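PDB 6VJR: vinylacetyl-CoA Delta-isomerase from Nitrosopumilus maritimus SCM1, which probably dehydrates 4-hydroxybutyryl-CoA to crotonyl-CoA and isomerises vinylacetyl-CoA, using FAD and a [4Fe-4S] cluster. Local coordinates for residues Leu198-Glu206 against Met271-Val282. Residues are numbered along the deposited sequence; the frame is centred on the assembly and turned at random.
Sequences LMPTIRLTE and MHGEYEFASMLV
Tyr275 lays its ring against the backbone of Leu204-Glu206, while Pro200 and Leu204 pack on the start of helix 278-292. The contact is a worked example of how a connection without regular structure can be held by side chains and one water, with no direct hydrogen bond between the two segments. Residues 198-206 leave strand 195-198 of the four-stranded mixed sheet, and residues 271-282 carry the chain from edge strand 269-272 into helix 278-292, the first helix after the strands of the β-sheet region, consistent with an acyl-CoA dehydrogenase-like fold. At the outer end, CA of Glu206 stands 3.6 Å from the centroid of the Tyr275 ring, only 11° off its normal, a CH-π contact. Leu204 O lies instead near the ring plane, at the edge, 3.6 Å from Tyr275 CD1. The Tyr275 ring reaches this position with chi1 at 61°, CG between its own backbone N and carbonyl carbon; Glu276 OE2 sits off-centre over the face opposite Glu206 CA. Leu204 turns inward, its CD1 3.7 Å from Ala278 CB, and the Pro200 ring presents CG to the same methyl and to Met271 SD. Pro200 CD and Met199 CB meet Leu281 CD2, and Val214 of strand 213-218 touches both Pro200 and Leu281. Beyond this packing, Thr201 touches the FAD-binding residue Met147. Val282 CG2 comes within 3.4 Å of Pro200 O, which is buried with no polar partner, as is Ile202 N. Backbone polarity is better served beside Leu204: one water accepts from Leu204 N and Ser279 N, the latter at 3.0 Å, and donates to Tyr275 O at 2.8 Å.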
# COMPACT_ATOMS: atom_id res chain seq x y z
N LEU A 198 1.10 11.50 37.51
CA LEU A 198 0.36 10.25 37.35
C LEU A 198 -1.05 10.59 36.87
O LEU A 198 -1.68 11.48 37.44
CB LEU A 198 0.26 9.55 38.71
CG LEU A 198 1.58 9.25 39.41
CD1 LEU A 198 1.32 8.69 40.78
CD2 LEU A 198 2.46 8.34 38.56
N MET A 199 -1.56 9.81 35.91
CA MET A 199 -2.88 10.06 35.34
C MET A 199 -3.53 8.74 34.97
O MET A 199 -2.84 7.84 34.54
CB MET A 199 -2.79 10.89 34.04
CG MET A 199 -2.17 12.27 34.17
SD MET A 199 -1.86 13.09 32.59
CE MET A 199 -0.37 12.20 32.09
N PRO A 200 -4.86 8.61 35.11
CA PRO A 200 -5.56 7.39 34.69
C PRO A 200 -5.46 7.21 33.18
O PRO A 200 -5.36 8.18 32.43
CB PRO A 200 -6.98 7.57 35.19
CG PRO A 200 -7.08 9.07 35.40
CD PRO A 200 -5.75 9.64 35.65
N THR A 201 -5.49 5.96 32.75
CA THR A 201 -5.24 5.64 31.34
C THR A 201 -6.47 5.22 30.53
O THR A 201 -6.33 4.96 29.32
CB THR A 201 -4.18 4.55 31.24
OG1 THR A 201 -3.71 4.56 29.89
CG2 THR A 201 -4.74 3.18 31.55
N ILE A 202 -7.64 5.10 31.15
CA ILE A 202 -8.82 4.48 30.55
C ILE A 202 -10.04 5.18 31.12
O ILE A 202 -9.96 5.76 32.21
CB ILE A 202 -8.79 2.98 30.88
CG1 ILE A 202 -9.84 2.20 30.20
CG2 ILE A 202 -8.84 2.74 32.39
CD1 ILE A 202 -9.57 0.70 30.25
N ARG A 203 -11.15 5.15 30.37
CA ARG A 203 -12.45 5.50 30.91
C ARG A 203 -12.65 4.70 32.19
O ARG A 203 -12.36 3.49 32.26
CB ARG A 203 -13.53 5.12 29.89
CG ARG A 203 -14.95 5.52 30.26
CD ARG A 203 -15.90 5.14 29.12
NE ARG A 203 -17.28 5.29 29.61
CZ ARG A 203 -17.95 4.40 30.35
NH1 ARG A 203 -19.04 4.79 30.98
NH2 ARG A 203 -17.52 3.15 30.53
N LEU A 204 -13.23 5.37 33.19
CA LEU A 204 -13.49 4.75 34.48
C LEU A 204 -14.99 4.78 34.75
O LEU A 204 -15.64 5.77 34.46
CB LEU A 204 -12.76 5.50 35.59
CG LEU A 204 -11.23 5.50 35.51
CD1 LEU A 204 -10.65 6.36 36.64
CD2 LEU A 204 -10.59 4.13 35.48
N THR A 205 -15.50 3.68 35.32
CA THR A 205 -16.84 3.60 35.81
C THR A 205 -16.87 3.88 37.32
O THR A 205 -15.85 4.04 38.02
CB THR A 205 -17.46 2.24 35.48
OG1 THR A 205 -16.82 1.31 36.34
CG2 THR A 205 -17.29 1.87 34.02
N GLU A 206 -18.07 3.96 37.86
CA GLU A 206 -18.22 4.21 39.29
C GLU A 206 -17.50 3.14 40.13
O GLU A 206 -16.95 3.46 41.18
CB GLU A 206 -19.69 4.34 39.68
CG GLU A 206 -19.86 4.71 41.15
CD GLU A 206 -21.31 4.97 41.56
OE1 GLU A 206 -21.53 5.32 42.75
OE2 GLU A 206 -22.20 4.84 40.70
N MET A 271 -7.00 15.30 40.79
CA MET A 271 -8.24 14.56 40.62
C MET A 271 -8.26 13.55 41.76
O MET A 271 -7.26 12.87 42.00
CB MET A 271 -8.28 13.80 39.28
CG MET A 271 -9.51 12.84 39.09
SD MET A 271 -9.36 11.73 37.69
CE MET A 271 -9.69 12.93 36.39
N HIS A 272 -9.42 13.40 42.38
CA HIS A 272 -9.56 12.53 43.54
C HIS A 272 -10.98 11.96 43.57
O HIS A 272 -11.83 12.47 44.28
CB HIS A 272 -9.22 13.29 44.82
CG HIS A 272 -9.41 12.50 46.08
ND1 HIS A 272 -9.03 11.19 46.23
CD2 HIS A 272 -10.02 12.82 47.22
CE1 HIS A 272 -9.34 10.77 47.45
NE2 HIS A 272 -9.96 11.72 48.06
N GLY A 273 -11.25 10.94 42.75
CA GLY A 273 -12.50 10.21 42.78
C GLY A 273 -13.54 10.59 41.72
O GLY A 273 -14.57 9.93 41.63
N GLU A 274 -13.30 11.65 40.93
CA GLU A 274 -14.25 12.11 39.92
C GLU A 274 -14.03 11.31 38.64
O GLU A 274 -13.52 11.79 37.63
CB GLU A 274 -14.08 13.60 39.71
CG GLU A 274 -14.27 14.43 40.98
CD GLU A 274 -13.04 14.64 41.85
OE1 GLU A 274 -11.92 14.22 41.45
OE2 GLU A 274 -13.24 15.24 42.95
N TYR A 275 -14.43 10.04 38.72
CA TYR A 275 -14.15 9.04 37.71
C TYR A 275 -14.68 9.41 36.34
O TYR A 275 -14.13 8.96 35.34
CB TYR A 275 -14.74 7.71 38.16
CG TYR A 275 -16.24 7.72 38.36
CD1 TYR A 275 -17.09 7.40 37.30
CD2 TYR A 275 -16.80 8.03 39.58
CE1 TYR A 275 -18.46 7.42 37.46
CE2 TYR A 275 -18.16 8.05 39.75
CZ TYR A 275 -18.99 7.75 38.69
OH TYR A 275 -20.32 7.79 38.94
N GLU A 276 -15.78 10.16 36.30
CA GLU A 276 -16.41 10.53 35.05
C GLU A 276 -15.54 11.46 34.21
O GLU A 276 -15.85 11.65 33.03
CB GLU A 276 -17.80 11.12 35.27
CG GLU A 276 -17.82 12.52 35.86
CD GLU A 276 -17.70 12.71 37.37
OE1 GLU A 276 -18.22 13.78 37.79
OE2 GLU A 276 -17.11 11.86 38.11
N PHE A 277 -14.46 12.04 34.79
CA PHE A 277 -13.58 12.92 34.04
C PHE A 277 -12.33 12.21 33.55
O PHE A 277 -11.54 12.83 32.84
CB PHE A 277 -13.19 14.17 34.84
CG PHE A 277 -14.34 15.15 34.95
CD1 PHE A 277 -14.51 16.13 33.99
CD2 PHE A 277 -15.24 15.10 36.02
CE1 PHE A 277 -15.54 17.05 34.10
CE2 PHE A 277 -16.28 16.01 36.12
CZ PHE A 277 -16.43 16.97 35.16
N ALA A 278 -12.16 10.94 33.88
CA ALA A 278 -11.00 10.22 33.38
C ALA A 278 -10.97 10.19 31.85
O ALA A 278 -9.92 10.41 31.24
CB ALA A 278 -10.90 8.82 33.94
N SER A 279 -12.12 9.92 31.22
CA SER A 279 -12.18 9.83 29.76
C SER A 279 -11.85 11.19 29.14
O SER A 279 -11.14 11.25 28.15
CB SER A 279 -13.51 9.29 29.30
OG SER A 279 -14.55 10.16 29.73
N MET A 280 -12.29 12.29 29.77
CA MET A 280 -11.96 13.63 29.26
C MET A 280 -10.43 13.86 29.25
O MET A 280 -9.85 14.34 28.26
CB MET A 280 -12.63 14.71 30.10
CG MET A 280 -12.30 16.10 29.65
SD MET A 280 -13.03 17.41 30.66
CE MET A 280 -14.78 17.24 30.29
N LEU A 281 -9.78 13.47 30.35
CA LEU A 281 -8.35 13.69 30.47
C LEU A 281 -7.63 12.85 29.42
O LEU A 281 -6.71 13.32 28.78
CB LEU A 281 -7.84 13.37 31.87
CG LEU A 281 -6.34 13.53 32.05
CD1 LEU A 281 -5.93 14.97 31.77
CD2 LEU A 281 -6.00 13.10 33.48
N VAL A 282 -7.99 11.57 29.30
CA VAL A 282 -7.32 10.72 28.30
C VAL A 282 -7.52 11.25 26.88
O VAL A 282 -6.59 11.28 26.07
CB VAL A 282 -7.83 9.29 28.43
CG1 VAL A 282 -7.30 8.39 27.34
CG2 VAL A 282 -7.52 8.68 29.79
O HOH W 1 -14.17 8.33 32.65